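PDB 4Z85: 2-nitrobenzoate nitroreductase from Pseudomonas fluorescens, which probably uses a bound FMN cofactor to reduce the nitro group of 2-nitrobenzoate. Local coordinates for residues A[51-63]-A[148-160]. Numbering follows the deposited sequence.
Sequences GEDPPLFVIAVDH and DFSKQRSMVFGEI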
loop_
_atom_site.group_PDB
_atom_site.type_symbol
_atom_site.label_atom_id
_atom_site.label_comp_id
_atom_site.label_asym_id
_atom_site.label_seq_id
_atom_site.Cartn_x
_atom_site.Cartn_y
_atom_site.Cartn_z
ATOM N N GLY A 51 -7.803 4.106 -7.405
ATOM C CA GLY A 51 -8.137 5.245 -8.260
ATOM C C GLY A 51 -9.183 6.145 -7.648
ATOM O O GLY A 51 -9.739 5.821 -6.600
ATOM N N GLU A 52 -9.473 7.270 -8.308
ATOM C CA GLU A 52 -10.448 8.219 -7.752
ATOM C C GLU A 52 -11.763 8.301 -8.540
ATOM O O GLU A 52 -12.733 8.867 -8.038
ATOM C CB GLU A 52 -9.839 9.623 -7.645
ATOM C CG GLU A 52 -9.508 10.279 -8.972
ATOM C CD GLU A 52 -8.013 10.315 -9.242
ATOM O OE1 GLU A 52 -7.260 9.581 -8.561
ATOM O OE2 GLU A 52 -7.592 11.091 -10.132
ATOM N N ASP A 53 -11.799 7.719 -9.735
ATOM C CA ASP A 53 -12.985 7.800 -10.606
ATOM C C ASP A 53 -13.261 6.479 -11.337
ATOM O O ASP A 53 -12.792 6.279 -12.449
ATOM C CB ASP A 53 -12.801 8.934 -11.625
ATOM C CG ASP A 53 -13.978 9.068 -12.578
ATOM O OD1 ASP A 53 -15.087 8.641 -12.208
ATOM O OD2 ASP A 53 -13.788 9.609 -13.689
ATOM N N PRO A 54 -14.023 5.577 -10.706
ATOM C CA PRO A 54 -14.626 5.699 -9.378
ATOM C C PRO A 54 -13.593 5.529 -8.253
ATOM O O PRO A 54 -12.531 4.963 -8.527
ATOM C CB PRO A 54 -15.643 4.560 -9.361
ATOM C CG PRO A 54 -15.070 3.548 -10.243
ATOM C CD PRO A 54 -14.371 4.295 -11.346
ATOM N N PRO A 55 -13.894 6.022 -7.039
ATOM C CA PRO A 55 -12.947 5.964 -5.913
ATOM C C PRO A 55 -12.810 4.535 -5.385
ATOM O O PRO A 55 -13.610 4.106 -4.552
ATOM C CB PRO A 55 -13.580 6.894 -4.872
ATOM C CG PRO A 55 -15.029 6.852 -5.173
ATOM C CD PRO A 55 -15.136 6.725 -6.668
ATOM N N LEU A 56 -11.813 3.807 -5.891
ATOM C CA LEU A 56 -11.693 2.383 -5.603
ATOM C C LEU A 56 -10.391 2.094 -4.869
ATOM O O LEU A 56 -9.384 2.796 -5.074
ATOM C CB LEU A 56 -11.704 1.544 -6.876
ATOM C CG LEU A 56 -12.940 1.594 -7.782
ATOM C CD1 LEU A 56 -12.823 0.502 -8.848
ATOM C CD2 LEU A 56 -14.208 1.425 -6.984
ATOM N N PHE A 57 -10.442 1.037 -4.057
ATOM C CA PHE A 57 -9.248 0.507 -3.390
ATOM C C PHE A 57 -9.281 -1.020 -3.429
ATOM O O PHE A 57 -10.312 -1.622 -3.734
ATOM C CB PHE A 57 -9.160 0.990 -1.931
ATOM C CG PHE A 57 -10.332 0.574 -1.106
ATOM C CD1 PHE A 57 -10.336 -0.652 -0.442
ATOM C CD2 PHE A 57 -11.455 1.387 -1.023
ATOM C CE1 PHE A 57 -11.437 -1.057 0.301
ATOM C CE2 PHE A 57 -12.574 0.988 -0.285
ATOM C CZ PHE A 57 -12.560 -0.232 0.384
ATOM N N VAL A 58 -8.158 -1.646 -3.082
ATOM C CA VAL A 58 -8.095 -3.112 -3.050
ATOM C C VAL A 58 -7.515 -3.576 -1.713
ATOM O O VAL A 58 -6.623 -2.937 -1.159
ATOM C CB VAL A 58 -7.267 -3.676 -4.253
ATOM C CG1 VAL A 58 -5.777 -3.275 -4.190
ATOM C CG2 VAL A 58 -7.424 -5.193 -4.359
ATOM N N ILE A 59 -8.081 -4.658 -1.176
ATOM C CA ILE A 59 -7.523 -5.345 -0.005
ATOM C C ILE A 59 -7.403 -6.821 -0.337
ATOM O O ILE A 59 -8.377 -7.419 -0.770
ATOM C CB ILE A 59 -8.411 -5.198 1.234
ATOM C CG1 ILE A 59 -8.644 -3.720 1.557
ATOM C CG2 ILE A 59 -7.780 -5.920 2.414
ATOM C CD1 ILE A 59 -9.697 -3.482 2.611
ATOM N N ALA A 60 -6.232 -7.417 -0.140
ATOM C CA ALA A 60 -6.116 -8.863 -0.339
ATOM C C ALA A 60 -6.441 -9.561 0.984
ATOM O O ALA A 60 -5.887 -9.202 2.016
ATOM C CB ALA A 60 -4.717 -9.235 -0.846
ATOM N N VAL A 61 -7.361 -10.528 0.951
ATOM C CA VAL A 61 -7.905 -11.145 2.156
ATOM C C VAL A 61 -7.842 -12.670 2.047
ATOM O O VAL A 61 -8.064 -13.228 0.982
ATOM C CB VAL A 61 -9.371 -10.699 2.388
ATOM C CG1 VAL A 61 -9.934 -11.321 3.644
ATOM C CG2 VAL A 61 -9.468 -9.170 2.461
ATOM N N ASP A 62 -7.530 -13.349 3.141
ATOM C CA ASP A 62 -7.581 -14.811 3.124
ATOM C C ASP A 62 -8.993 -15.330 3.407
ATOM O O ASP A 62 -9.781 -14.681 4.098
ATOM C CB ASP A 62 -6.575 -15.384 4.119
ATOM C CG ASP A 62 -5.212 -15.617 3.489
ATOM O OD1 ASP A 62 -5.041 -15.241 2.308
ATOM O OD2 ASP A 62 -4.316 -16.172 4.168
ATOM N N HIS A 63 -9.314 -16.490 2.841
ATOM C CA HIS A 63 -10.622 -17.105 3.028
ATOM C C HIS A 63 -10.749 -17.704 4.420
ATOM O O HIS A 63 -9.819 -18.349 4.906
ATOM C CB HIS A 63 -10.861 -18.189 1.976
ATOM C CG HIS A 63 -11.079 -17.656 0.596
ATOM N ND1 HIS A 63 -11.852 -18.314 -0.339
ATOM C CD2 HIS A 63 -10.617 -16.541 -0.017
ATOM C CE1 HIS A 63 -11.861 -17.624 -1.464
ATOM N NE2 HIS A 63 -11.122 -16.541 -1.296
ATOM N N ASP A 148 -11.244 -13.544 -7.162
ATOM C CA ASP A 148 -10.562 -14.617 -6.442
ATOM C C ASP A 148 -9.133 -14.745 -6.944
ATOM O O ASP A 148 -8.883 -14.831 -8.136
ATOM C CB ASP A 148 -11.312 -15.944 -6.594
ATOM C CG ASP A 148 -12.655 -15.930 -5.901
ATOM O OD1 ASP A 148 -12.782 -15.276 -4.835
ATOM O OD2 ASP A 148 -13.590 -16.565 -6.430
ATOM N N PHE A 149 -8.203 -14.718 -6.002
ATOM C CA PHE A 149 -6.782 -14.881 -6.244
ATOM C C PHE A 149 -6.529 -16.377 -6.427
ATOM O O PHE A 149 -6.003 -16.834 -7.442
ATOM C CB PHE A 149 -6.014 -14.300 -5.044
ATOM C CG PHE A 149 -4.536 -14.198 -5.223
ATOM C CD1 PHE A 149 -3.711 -15.259 -4.872
ATOM C CD2 PHE A 149 -3.954 -13.020 -5.666
ATOM C CE1 PHE A 149 -2.339 -15.161 -5.001
ATOM C CE2 PHE A 149 -2.581 -12.913 -5.794
ATOM C CZ PHE A 149 -1.767 -13.992 -5.469
ATOM N N SER A 150 -6.952 -17.127 -5.419
ATOM C CA SER A 150 -6.853 -18.577 -5.401
ATOM C C SER A 150 -8.014 -19.082 -4.563
ATOM O O SER A 150 -8.842 -18.293 -4.120
ATOM C CB SER A 150 -5.519 -19.030 -4.816
ATOM O OG SER A 150 -5.381 -18.588 -3.482
ATOM N N LYS A 151 -8.082 -20.384 -4.317
ATOM C CA LYS A 151 -9.174 -20.897 -3.506
ATOM C C LYS A 151 -9.057 -20.451 -2.049
ATOM O O LYS A 151 -10.024 -20.534 -1.294
ATOM C CB LYS A 151 -9.242 -22.427 -3.599
ATOM C CG LYS A 151 -9.887 -22.932 -4.880
ATOM C CD LYS A 151 -8.955 -23.838 -5.665
ATOM C CE LYS A 151 -9.742 -24.816 -6.519
ATOM N NZ LYS A 151 -8.902 -25.985 -6.918
ATOM N N GLN A 152 -7.887 -19.938 -1.673
ATOM C CA GLN A 152 -7.624 -19.534 -0.295
ATOM C C GLN A 152 -7.436 -18.016 -0.095
ATOM O O GLN A 152 -7.218 -17.556 1.028
ATOM C CB GLN A 152 -6.378 -20.261 0.210
ATOM C CG GLN A 152 -5.100 -19.823 -0.501
ATOM C CD GLN A 152 -4.215 -20.994 -0.909
ATOM O OE1 GLN A 152 -3.777 -21.780 -0.068
ATOM N NE2 GLN A 152 -3.949 -21.116 -2.208
ATOM N N ARG A 153 -7.522 -17.243 -1.176
ATOM C CA ARG A 153 -7.239 -15.805 -1.107
ATOM C C ARG A 153 -8.061 -15.039 -2.132
ATOM O O ARG A 153 -8.246 -15.514 -3.243
ATOM C CB ARG A 153 -5.758 -15.558 -1.346
ATOM C CG ARG A 153 -5.260 -14.173 -0.987
ATOM C CD ARG A 153 -3.753 -14.249 -0.840
ATOM N NE ARG A 153 -3.140 -12.989 -0.460
ATOM C CZ ARG A 153 -3.188 -12.468 0.760
ATOM N NH1 ARG A 153 -3.839 -13.092 1.739
ATOM N NH2 ARG A 153 -2.586 -11.317 1.001
ATOM N N SER A 154 -8.546 -13.857 -1.758
ATOM C CA SER A 154 -9.369 -13.060 -2.660
ATOM C C SER A 154 -8.958 -11.603 -2.599
ATOM O O SER A 154 -8.556 -11.113 -1.555
ATOM C CB SER A 154 -10.842 -13.197 -2.309
ATOM O OG SER A 154 -11.282 -14.514 -2.586
ATOM N N MET A 155 -9.045 -10.924 -3.729
ATOM C CA MET A 155 -8.833 -9.484 -3.771
ATOM C C MET A 155 -10.182 -8.772 -3.734
ATOM O O MET A 155 -11.002 -8.920 -4.643
ATOM C CB MET A 155 -8.044 -9.103 -5.016
ATOM C CG MET A 155 -6.583 -9.565 -4.951
ATOM S SD MET A 155 -5.653 -9.259 -6.453
ATOM C CE MET A 155 -6.483 -10.405 -7.557
ATOM N N VAL A 156 -10.407 -8.025 -2.663
ATOM C CA VAL A 156 -11.642 -7.288 -2.475
ATOM C C VAL A 156 -11.447 -5.878 -3.011
ATOM O O VAL A 156 -10.583 -5.160 -2.530
ATOM C CB VAL A 156 -12.043 -7.215 -1.001
ATOM C CG1 VAL A 156 -13.322 -6.362 -0.836
ATOM C CG2 VAL A 156 -12.218 -8.627 -0.427
ATOM N N PHE A 157 -12.237 -5.503 -4.019
ATOM C CA PHE A 157 -12.221 -4.143 -4.533
ATOM C C PHE A 157 -13.421 -3.413 -3.971
ATOM O O PHE A 157 -14.573 -3.828 -4.178
ATOM C CB PHE A 157 -12.232 -4.119 -6.063
ATOM C CG PHE A 157 -10.969 -4.639 -6.672
ATOM C CD1 PHE A 157 -10.776 -6.005 -6.836
ATOM C CD2 PHE A 157 -9.955 -3.766 -7.070
ATOM C CE1 PHE A 157 -9.605 -6.483 -7.396
ATOM C CE2 PHE A 157 -8.777 -4.246 -7.628
ATOM C CZ PHE A 157 -8.607 -5.611 -7.790
ATOM N N GLY A 158 -13.137 -2.345 -3.230
ATOM C CA GLY A 158 -14.182 -1.602 -2.560
ATOM C C GLY A 158 -14.295 -0.226 -3.179
ATOM O O GLY A 158 -13.307 0.306 -3.687
ATOM N N GLU A 159 -15.499 0.347 -3.122
ATOM C CA GLU A 159 -15.715 1.721 -3.563
ATOM C C GLU A 159 -16.028 2.586 -2.356
ATOM O O GLU A 159 -16.878 2.239 -1.533
ATOM C CB GLU A 159 -16.854 1.802 -4.586
ATOM C CG GLU A 159 -17.189 3.241 -4.984
ATOM C CD GLU A 159 -18.255 3.309 -6.044
ATOM O OE1 GLU A 159 -18.688 2.232 -6.509
ATOM O OE2 GLU A 159 -18.657 4.441 -6.400
ATOM N N ILE A 160 -15.306 3.689 -2.222
ATOM C CA ILE A 160 -15.555 4.618 -1.139
ATOM C C ILE A 160 -16.793 5.447 -1.457
ATOM O O ILE A 160 -16.816 6.159 -2.452
ATOM C CB ILE A 160 -14.369 5.561 -0.922
ATOM C CG1 ILE A 160 -13.085 4.754 -0.738
ATOM C CG2 ILE A 160 -14.622 6.464 0.279
ATOM C CD1 ILE A 160 -11.830 5.588 -0.863
HETATM O O HOH W 1 -3.851 -10.329 3.733
#
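In the closed antiparallel barrel of the flavin reductase-like fold, strands 55-62 and 153-160 are neighbours, and they illustrate how one regular backbone pairing can carry apolar and aromatic packing at its Pro55 end and charged and polar groups at its turn end. Antiparallel hydrogen-bonded pairs Phe57-Gly158, Ile59-Val156 and Val61-Ser154 fix the register, and Ile160 N prolongs it to Pro55 O at 2.9 Å. Gly158 leaves room for an aromatic ring on its own face of the sheet: Phe57, its CG lying between the backbone N and the carbonyl carbon (chi1 60°), lays its ring over the glycine, with Gly158 CA 3.9 Å from the ring centroid in a CH-pi contact. Ile160 CG1 meets the edge of the same ring at Phe57 CD2, and Trp139 and Val89 add to this buried cluster. On the opposite face Val58 and Phe157 run side by side, and Val58 CG2 stands over the phenyl face, 3.7 Å from its centroid. Toward the turn 150-153, Arg153, extended from CG to NE, passes its guanidinium face over the methyl of Ala60 and presents NH1 edge-on to Asp62 OD1 in a salt bridge; the carboxylate is met from above its plane, the two planes standing 84° apart. Arg153 NE donates a hydrogen bond to Met50 O of the second subunit, tying this end to the dimer interface, while a water bridges Arg153 NH2 and Ala60 O. Just beyond the strand, the His63 imidazole lies with one face over Lys151 C and Gln152 CA, and His63 N donates to Gln152 O at 3.0 Å.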